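PDB 2JC4: exodeoxyribonuclease III from Neisseria meningitidis, which probably acts as a magnesium- or manganese-dependent 3'-5' exonuclease on double-stranded DNA in the AP/ExoA family of DNA repair enzymes. Local coordinates for residues T4-N9 against L15-N20; E164-H167 against V171-Q174; A206-K211 against T238-R243. One frame throughout, in Å; residues are numbered along the deposited sequence. Where two conformers were deposited one is given.

Interaction 1 (T4-N9 against L15-N20). With MG (magnesium ion), chain B.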
loop_
_atom_site.group_PDB
_atom_site.type_symbol
_atom_site.label_atom_id
_atom_site.label_comp_id
_atom_site.label_asym_id
_atom_site.label_seq_id
_atom_site.Cartn_x
_atom_site.Cartn_y
_atom_site.Cartn_z
ATOM N N THR A 4 5.926 1.083 -7.251
ATOM C CA THR A 4 4.467 0.872 -7.362
ATOM C C THR A 4 3.954 0.043 -6.172
ATOM O O THR A 4 4.622 -0.903 -5.736
ATOM C CB THR A 4 4.174 0.172 -8.697
ATOM O OG1 THR A 4 4.655 1.019 -9.764
ATOM C CG2 THR A 4 2.643 -0.170 -8.887
ATOM N N THR A 5 2.775 0.414 -5.652
ATOM C CA THR A 5 2.057 -0.375 -4.652
ATOM C C THR A 5 0.703 -0.810 -5.262
ATOM O O THR A 5 0.065 -0.038 -5.981
ATOM C CB THR A 5 1.844 0.432 -3.326
ATOM O OG1 THR A 5 1.080 -0.353 -2.396
ATOM C CG2 THR A 5 1.120 1.795 -3.565
ATOM N N TRP A 6 0.291 -2.049 -5.004
ATOM C CA TRP A 6 -0.955 -2.529 -5.580
ATOM C C TRP A 6 -1.596 -3.566 -4.701
ATOM O O TRP A 6 -0.993 -4.606 -4.404
ATOM C CB TRP A 6 -0.715 -3.097 -7.003
ATOM C CG TRP A 6 -2.017 -3.370 -7.773
ATOM C CD1 TRP A 6 -3.247 -2.841 -7.518
ATOM C CD2 TRP A 6 -2.169 -4.221 -8.906
ATOM N NE1 TRP A 6 -4.173 -3.331 -8.422
ATOM C CE2 TRP A 6 -3.534 -4.186 -9.284
ATOM C CE3 TRP A 6 -1.281 -5.004 -9.649
ATOM C CZ2 TRP A 6 -4.033 -4.914 -10.387
ATOM C CZ3 TRP A 6 -1.771 -5.731 -10.728
ATOM C CH2 TRP A 6 -3.128 -5.687 -11.095
ATOM N N ASN A 7 -2.831 -3.290 -4.274
ATOM C CA ASN A 7 -3.647 -4.275 -3.570
ATOM C C ASN A 7 -4.356 -5.066 -4.672
ATOM O O ASN A 7 -5.216 -4.532 -5.391
ATOM C CB ASN A 7 -4.655 -3.562 -2.630
ATOM C CG ASN A 7 -5.565 -4.523 -1.914
ATOM O OD1 ASN A 7 -5.926 -5.576 -2.454
ATOM N ND2 ASN A 7 -5.959 -4.171 -0.691
ATOM N N VAL A 8 -3.926 -6.312 -4.852
ATOM C CA VAL A 8 -4.335 -7.129 -5.997
ATOM C C VAL A 8 -5.599 -7.936 -5.733
ATOM O O VAL A 8 -6.084 -8.599 -6.646
ATOM C CB VAL A 8 -3.210 -8.130 -6.430
ATOM C CG1 VAL A 8 -2.035 -7.405 -7.035
ATOM C CG2 VAL A 8 -2.746 -9.026 -5.246
ATOM N N ASN A 9 -6.100 -7.922 -4.489
ATOM C CA ASN A 9 -7.352 -8.640 -4.159
ATOM C C ASN A 9 -7.322 -10.115 -4.608
ATOM O O ASN A 9 -8.215 -10.585 -5.349
ATOM C CB ASN A 9 -8.568 -7.926 -4.792
ATOM C CG ASN A 9 -9.878 -8.512 -4.337
ATOM O OD1 ASN A 9 -9.965 -9.005 -3.230
ATOM N ND2 ASN A 9 -10.905 -8.453 -5.185
ATOM N N LEU A 15 -2.531 -12.663 -10.969
ATOM C CA LEU A 15 -1.177 -12.943 -11.478
ATOM C C LEU A 15 -0.915 -12.529 -12.932
ATOM O O LEU A 15 0.086 -11.887 -13.185
ATOM C CB LEU A 15 -0.736 -14.399 -11.242
ATOM C CG LEU A 15 0.703 -14.750 -11.640
ATOM C CD1 LEU A 15 1.733 -13.935 -10.857
ATOM C CD2 LEU A 15 0.899 -16.220 -11.351
ATOM N N PRO A 16 -1.794 -12.906 -13.886
ATOM C CA PRO A 16 -1.498 -12.473 -15.270
ATOM C C PRO A 16 -1.322 -10.955 -15.408
ATOM O O PRO A 16 -0.472 -10.490 -16.166
ATOM C CB PRO A 16 -2.729 -12.935 -16.069
ATOM C CG PRO A 16 -3.319 -14.021 -15.268
ATOM C CD PRO A 16 -3.020 -13.727 -13.811
ATOM N N GLN A 17 -2.128 -10.185 -14.670
ATOM C CA GLN A 17 -2.046 -8.729 -14.724
ATOM C C GLN A 17 -0.763 -8.229 -14.092
ATOM O O GLN A 17 -0.156 -7.291 -14.602
ATOM C CB GLN A 17 -3.272 -8.095 -14.048
ATOM C CG GLN A 17 -4.588 -8.492 -14.741
ATOM C CD GLN A 17 -5.807 -7.807 -14.130
ATOM O OE1 GLN A 17 -5.674 -6.934 -13.272
ATOM N NE2 GLN A 17 -6.993 -8.174 -14.614
ATOM N N VAL A 18 -0.354 -8.850 -12.980
ATOM C CA VAL A 18 0.939 -8.526 -12.346
ATOM C C VAL A 18 2.088 -8.798 -13.325
ATOM O O VAL A 18 2.991 -7.943 -13.521
ATOM C CB VAL A 18 1.113 -9.281 -11.013
ATOM C CG1 VAL A 18 2.492 -9.083 -10.431
ATOM C CG2 VAL A 18 0.037 -8.801 -9.985
ATOM N N GLN A 19 2.029 -9.967 -13.968
ATOM C CA GLN A 19 3.004 -10.347 -14.991
ATOM C C GLN A 19 3.039 -9.321 -16.129
ATOM O O GLN A 19 4.127 -8.908 -16.557
ATOM C CB GLN A 19 2.743 -11.781 -15.514
ATOM C CG GLN A 19 3.037 -12.901 -14.468
ATOM C CD GLN A 19 2.556 -14.320 -14.863
ATOM O OE1 GLN A 19 1.487 -14.508 -15.456
ATOM N NE2 GLN A 19 3.335 -15.326 -14.483
ATOM N N ASN A 20 1.857 -8.904 -16.608
ATOM C CA ASN A 20 1.794 -7.909 -17.713
ATOM C C ASN A 20 2.348 -6.549 -17.297
ATOM O O ASN A 20 3.008 -5.861 -18.086
ATOM C CB ASN A 20 0.368 -7.777 -18.279
ATOM C CG ASN A 20 -0.031 -8.955 -19.191
ATOM O OD1 ASN A 20 -1.213 -9.321 -19.269
ATOM N ND2 ASN A 20 0.954 -9.550 -19.875
HETATM MG MG MG B . -10.201 -7.361 -1.336
HETATM O O HOH W 1 -8.998 -5.800 -2.381
HETATM O O HOH W 2 -12.115 -6.599 -2.138
HETATM O O HOH W 3 -10.204 -5.851 0.255
HETATM O O HOH W 4 -11.110 -8.847 0.008
#
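N9 OD1, just beyond the W6 and V8 side chains that pack on Q17 and V18, is gripped from two sources: it binds the magnesium ion at 2.5 Å and accepts a hydrogen bond from K36 NZ. E34 OE1 and four waters complete six ligands around the metal. Just upstream, N7 OD1 accepts from the backbone N of N9 at 3.1 Å. The bond is bent, with an N-H...O angle of 139°, and it makes an Asx turn that shapes the chain leading to the ligand. N7 does not bind the ion here but touches its shell, since its OD1 also lies 3.1 Å from a metal-bound water; N7 ND2 is held in turn by D146 and E34. These groups sit at the end of strand 2-7, the first strand of a beta-alpha-beta unit whose helix 11-23 crosses over to the neighbouring strand 29-33. The helix meets the strand mainly through W6. With CG anti to the backbone N (chi1 -169°), the indole reaches the helix with its six-membered ring. There CZ3 lies 3.6 Å from V18 CG2, an oblique approach. V18 CG2 also meets V8 CG1 at 3.9 Å, and V8 CG1 stands 3.6 Å above one face of the W6 ring, displaced toward its rim. The valine methyls therefore pack against each other as well as against the indole. Q17 comes to the indole edge instead: its OE1 is 3.6 Å from W6 CH2 and near the ring plane, the amide being only 10° from coplanar with the ring. Q17 CB touches the same edge, 3.8 Å from W6 CH2. Stronger polar partners hold the two groups from outside, R243 O taking Q17 NE2 while H247 O accepts from W6 NE1.

Interaction 2 (E164-H167 against V171-Q174). With ACT (acetate ion), chain F.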
loop_
_atom_site.group_PDB
_atom_site.type_symbol
_atom_site.label_atom_id
_atom_site.label_comp_id
_atom_site.label_asym_id
_atom_site.label_seq_id
_atom_site.Cartn_x
_atom_site.Cartn_y
_atom_site.Cartn_z
ATOM N N GLU A 164 -17.770 10.444 9.468
ATOM C CA GLU A 164 -17.453 9.518 10.565
ATOM C C GLU A 164 -17.856 8.079 10.256
ATOM O O GLU A 164 -18.334 7.362 11.144
ATOM C CB GLU A 164 -18.036 9.984 11.928
ATOM C CG GLU A 164 -17.707 11.462 12.246
ATOM C CD GLU A 164 -16.226 11.692 12.556
ATOM O OE1 GLU A 164 -15.361 10.879 12.168
ATOM O OE2 GLU A 164 -15.914 12.686 13.239
ATOM N N LYS A 165 -17.650 7.659 9.002
ATOM C CA LYS A 165 -17.792 6.248 8.635
ATOM C C LYS A 165 -16.422 5.682 8.321
ATOM O O LYS A 165 -15.443 6.450 8.134
ATOM C CB LYS A 165 -18.721 6.092 7.416
ATOM C CG LYS A 165 -20.063 6.825 7.571
ATOM C CD LYS A 165 -21.119 6.007 8.291
ATOM C CE LYS A 165 -22.534 6.494 7.903
ATOM N NZ LYS A 165 -22.632 7.993 8.107
ATOM N N ILE A 166 -16.346 4.351 8.286
ATOM C CA ILE A 166 -15.081 3.628 8.092
ATOM C C ILE A 166 -14.293 4.255 6.914
ATOM O O ILE A 166 -14.875 4.700 5.920
ATOM C CB ILE A 166 -15.330 2.072 7.943
ATOM C CG1 ILE A 166 -14.039 1.236 8.181
ATOM C CG2 ILE A 166 -15.999 1.746 6.581
ATOM C CD1 ILE A 166 -13.386 1.355 9.618
ATOM N N HIS A 167 -12.975 4.308 7.062
ATOM C CA HIS A 167 -12.034 4.900 6.108
ATOM C C HIS A 167 -11.909 6.409 6.154
ATOM O O HIS A 167 -10.832 6.932 5.881
ATOM C CB HIS A 167 -12.252 4.458 4.640
ATOM C CG HIS A 167 -12.342 2.982 4.454
ATOM N ND1 HIS A 167 -11.417 2.103 4.986
ATOM C CD2 HIS A 167 -13.272 2.219 3.820
ATOM C CE1 HIS A 167 -11.766 0.865 4.673
ATOM N NE2 HIS A 167 -12.880 0.907 3.958
ATOM N N VAL A 171 -10.976 10.126 13.612
ATOM C CA VAL A 171 -9.938 9.398 14.360
ATOM C C VAL A 171 -8.968 8.629 13.439
ATOM O O VAL A 171 -7.761 8.637 13.668
ATOM C CB VAL A 171 -10.520 8.503 15.488
ATOM C CG1 VAL A 171 -11.408 7.376 14.924
ATOM C CG2 VAL A 171 -9.400 7.987 16.387
ATOM N N GLU A 172 -9.497 7.968 12.415
ATOM C CA GLU A 172 -8.639 7.304 11.410
ATOM C C GLU A 172 -7.721 8.317 10.769
ATOM O O GLU A 172 -6.517 8.059 10.568
ATOM C CB GLU A 172 -9.496 6.639 10.337
ATOM C CG GLU A 172 -10.094 5.292 10.767
ATOM C CD GLU A 172 -11.201 4.828 9.803
ATOM O OE1 GLU A 172 -12.235 5.510 9.726
ATOM O OE2 GLU A 172 -11.036 3.803 9.110
ATOM N N ARG A 173 -8.259 9.501 10.478
ATOM C CA ARG A 173 -7.418 10.546 9.878
ATOM C C ARG A 173 -6.303 10.987 10.831
ATOM O O ARG A 173 -5.170 11.249 10.405
ATOM C CB ARG A 173 -8.283 11.700 9.369
ATOM C CG ARG A 173 -9.079 11.278 8.168
ATOM C CD ARG A 173 -10.131 12.288 7.786
ATOM N NE ARG A 173 -10.696 11.893 6.477
ATOM C CZ ARG A 173 -11.806 12.405 5.965
ATOM N NH1 ARG A 173 -12.480 13.346 6.639
ATOM N NH2 ARG A 173 -12.224 12.011 4.760
ATOM N N GLN A 174 -6.592 10.956 12.132
ATOM C CA GLN A 174 -5.534 11.190 13.120
ATOM C C GLN A 174 -4.446 10.118 13.116
ATOM O O GLN A 174 -3.264 10.457 13.241
ATOM C CB GLN A 174 -6.083 11.376 14.532
ATOM C CG GLN A 174 -4.990 11.931 15.524
ATOM C CD GLN A 174 -4.327 13.222 15.017
ATOM O OE1 GLN A 174 -4.985 14.260 14.814
ATOM N NE2 GLN A 174 -3.021 13.168 14.822
HETATM C C ACT F . -12.790 -1.430 1.391
HETATM O O ACT F . -13.542 -1.224 2.366
HETATM O OXT ACT F . -12.805 -2.577 0.873
HETATM C CH3 ACT F . -11.931 -0.310 0.928
#
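E172 OE2 receives the backbone N-H of H167 at 2.9 Å, with an N-H...O angle of 146°; the donor comes to the syn side of the carboxylate, 19° out of its plane. The other oxygen is almost as near, E172 OE1 lying 3.0 Å from H167 N. Reaching back from helix 170-180 on a chain extended beyond CG, the glutamate fastens the loop ahead of that helix in this DNase I-like fold. Packing is close here: I166 CD1 approaches to 3.4 Å from E172 OE2, while F117 of helix 115-135 touches both I166 and E172. I166 CG1 stands 4.2 Å above the H167 ring plane, over its centre. Toward E164 and K165 the contact slackens. The exposed K165 side chain heads away, and its backbone O, 3.7 Å from E172 OE1, is what remains near; E164 turns its carboxylate to S170 N at the start of the helix. The loop passes beside N148, a predicted metal ligand and transition-state stabiliser, whose backbone O bonds to H167 ND1. The other ring nitrogen, NE2, donates at 2.7 Å to the O of an acetate probably from the crystallisation liquor, also held by N108. E172 is further held by a salt bridge from K120 NZ to OE2 and by S169 OG at OE1. Such donors would favour an anionic E172, and two ring nitrogens that both bond to acceptors are consistent with a protonated, positively charged H167 in this crystal.

Interaction 3 (A206-K211 against T238-R243)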
loop_
_atom_site.group_PDB
_atom_site.type_symbol
_atom_site.label_atom_id
_atom_site.label_comp_id
_atom_site.label_asym_id
_atom_site.label_seq_id
_atom_site.Cartn_x
_atom_site.Cartn_y
_atom_site.Cartn_z
ATOM N N ALA A 206 -20.957 -0.623 -9.870
ATOM C CA ALA A 206 -20.110 -0.137 -10.965
ATOM C C ALA A 206 -19.426 1.191 -10.601
ATOM O O ALA A 206 -19.411 2.100 -11.409
ATOM C CB ALA A 206 -20.970 0.056 -12.227
ATOM N N MET A 207 -18.879 1.308 -9.394
ATOM C CA MET A 207 -18.393 2.605 -8.917
ATOM C C MET A 207 -17.200 3.123 -9.751
ATOM O O MET A 207 -17.048 4.344 -9.949
ATOM C CB MET A 207 -18.015 2.517 -7.427
ATOM C CG MET A 207 -19.174 2.148 -6.527
ATOM S SD MET A 207 -20.548 3.300 -6.659
ATOM C CE MET A 207 -20.183 4.559 -5.481
ATOM N N PHE A 208 -16.356 2.211 -10.231
ATOM C CA PHE A 208 -15.227 2.650 -11.079
ATOM C C PHE A 208 -15.764 3.347 -12.329
ATOM O O PHE A 208 -15.312 4.438 -12.692
ATOM C CB PHE A 208 -14.320 1.492 -11.535
ATOM C CG PHE A 208 -13.228 1.936 -12.505
ATOM C CD1 PHE A 208 -12.182 2.755 -12.066
ATOM C CD2 PHE A 208 -13.255 1.539 -13.838
ATOM C CE1 PHE A 208 -11.168 3.185 -12.951
ATOM C CE2 PHE A 208 -12.272 1.973 -14.742
ATOM C CZ PHE A 208 -11.218 2.809 -14.286
ATOM N N GLN A 209 -16.756 2.727 -12.973
ATOM C CA GLN A 209 -17.335 3.338 -14.194
ATOM C C GLN A 209 -18.012 4.709 -13.925
ATOM O O GLN A 209 -18.142 5.550 -14.825
ATOM C CB GLN A 209 -18.309 2.348 -14.833
ATOM C CG GLN A 209 -17.645 1.134 -15.542
ATOM C CD GLN A 209 -17.265 -0.008 -14.605
ATOM O OE1 GLN A 209 -17.593 -0.004 -13.424
ATOM N NE2 GLN A 209 -16.552 -0.986 -15.134
ATOM N N ARG A 210 -18.452 4.901 -12.685
ATOM C CA ARG A 210 -19.083 6.155 -12.210
ATOM C C ARG A 210 -18.079 7.184 -11.633
ATOM O O ARG A 210 -18.449 8.336 -11.322
ATOM C CB ARG A 210 -20.153 5.781 -11.178
ATOM C CG ARG A 210 -21.273 4.993 -11.855
ATOM C CD ARG A 210 -22.050 4.171 -10.866
ATOM N NE ARG A 210 -22.820 5.033 -9.968
ATOM C CZ ARG A 210 -23.400 4.627 -8.828
ATOM N NH1 ARG A 210 -23.288 3.366 -8.408
ATOM N NH2 ARG A 210 -24.118 5.492 -8.127
ATOM N N LYS A 211 -16.809 6.776 -11.534
ATOM C CA LYS A 211 -15.709 7.650 -11.039
ATOM C C LYS A 211 -15.765 7.878 -9.510
ATOM O O LYS A 211 -15.198 8.853 -8.990
ATOM C CB LYS A 211 -15.684 9.010 -11.775
ATOM C CG LYS A 211 -15.734 8.959 -13.316
ATOM C CD LYS A 211 -15.434 10.345 -13.971
ATOM C CE LYS A 211 -13.947 10.695 -13.942
ATOM N NZ LYS A 211 -13.126 9.866 -14.862
ATOM N N THR A 238 -4.851 -0.051 -15.571
ATOM C CA THR A 238 -4.867 -1.369 -14.949
ATOM C C THR A 238 -6.221 -1.588 -14.266
ATOM O O THR A 238 -6.771 -2.676 -14.333
ATOM C CB THR A 238 -3.702 -1.541 -13.958
ATOM O OG1 THR A 238 -2.470 -1.527 -14.695
ATOM C CG2 THR A 238 -3.773 -2.888 -13.218
ATOM N N ARG A 239 -6.753 -0.548 -13.607
ATOM C CA ARG A 239 -8.090 -0.623 -12.970
ATOM C C ARG A 239 -9.239 -0.772 -14.006
ATOM O O ARG A 239 -10.312 -1.287 -13.690
ATOM C CB ARG A 239 -8.283 0.618 -12.074
ATOM C CG ARG A 239 -9.564 0.650 -11.192
ATOM C CD ARG A 239 -9.678 -0.601 -10.369
ATOM N NE ARG A 239 -10.936 -0.666 -9.607
ATOM C CZ ARG A 239 -12.083 -1.140 -10.081
ATOM N NH1 ARG A 239 -12.204 -1.505 -11.376
ATOM N NH2 ARG A 239 -13.135 -1.201 -9.257
ATOM N N ALA A 240 -8.997 -0.342 -15.255
ATOM C CA ALA A 240 -9.987 -0.422 -16.338
ATOM C C ALA A 240 -9.984 -1.755 -17.060
ATOM O O ALA A 240 -10.805 -1.966 -17.962
ATOM C CB ALA A 240 -9.773 0.729 -17.381
ATOM N N LEU A 241 -9.093 -2.674 -16.683
ATOM C CA LEU A 241 -9.024 -3.990 -17.352
ATOM C C LEU A 241 -10.202 -4.881 -17.007
ATOM O O LEU A 241 -10.914 -4.634 -16.029
ATOM C CB LEU A 241 -7.744 -4.726 -16.967
ATOM C CG LEU A 241 -6.426 -4.025 -17.323
ATOM C CD1 LEU A 241 -5.238 -4.785 -16.668
ATOM C CD2 LEU A 241 -6.224 -3.831 -18.882
ATOM N N GLU A 242 -10.432 -5.909 -17.824
ATOM C CA GLU A 242 -11.454 -6.932 -17.512
ATOM C C GLU A 242 -10.985 -7.663 -16.259
ATOM O O GLU A 242 -9.767 -7.824 -16.053
ATOM C CB GLU A 242 -11.603 -7.925 -18.688
ATOM N N ARG A 243 -11.941 -8.051 -15.414
ATOM C CA ARG A 243 -11.659 -8.695 -14.141
ATOM C C ARG A 243 -10.552 -7.952 -13.342
ATOM O O ARG A 243 -9.511 -8.532 -13.055
ATOM C CB ARG A 243 -11.261 -10.167 -14.370
HETATM O O HOH W 5 -16.046 -0.611 -9.613
#
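A short, weakly bonded helix at about 207-210 lies against the end of helix 236-239, where F208 covers R239 and A240. The F208 ring takes R239 over one face, with R239 CG 3.5 Å from F208 CD1. R239 is bent at chi2 (53°), which brings the guanidinium back beneath the root of the phenylalanine: F208 CB stands 3.4 Å above its plane, toward the rim. Ring and guanidinium planes are 18° apart, but the two side chains run in opposite directions, so the overlap is staggered. The far edge of the ring reaches A240, with F208 CE2 3.8 Å from A240 CB. F201 adds an edge-to-face contact to F208. The little helix ends in a Schellman motif: K211 has positive phi (74°), and its N bonds back to F208 O at 3.0 Å. At the other end of the helix one water joins the segments, accepting from F208 N at 2.9 Å and from R239 NH2 at 3.0 Å. R239 NH2 also bonds to F201 O, and NE makes a weak bond to the backbone O of D246, a magnesium ligand of this protein, though no ion sits on it in this model.

Overall arrangement
From the N terminus the three contacts follow in series; none nests in or crosses another. Interaction 1 closes a loop of five residues, mostly the first turn of helix 11-23, within the first beta-alpha-beta unit. Interaction 2 spans only three residues, joining the loop after strand 141-144 to helix 170-180. Interaction 3 closes a longer excursion of 26 residues containing strands 217-221 and 229-234, which belong to different sheets. Interactions 1 and 3 touch: W6 CZ2 lies 3.5 Å from T238 CG2, and Q17 also reaches the 238-243 segment. Interaction 2 stands apart across the chain's centre from interaction 1, their centres about 27 Å apart.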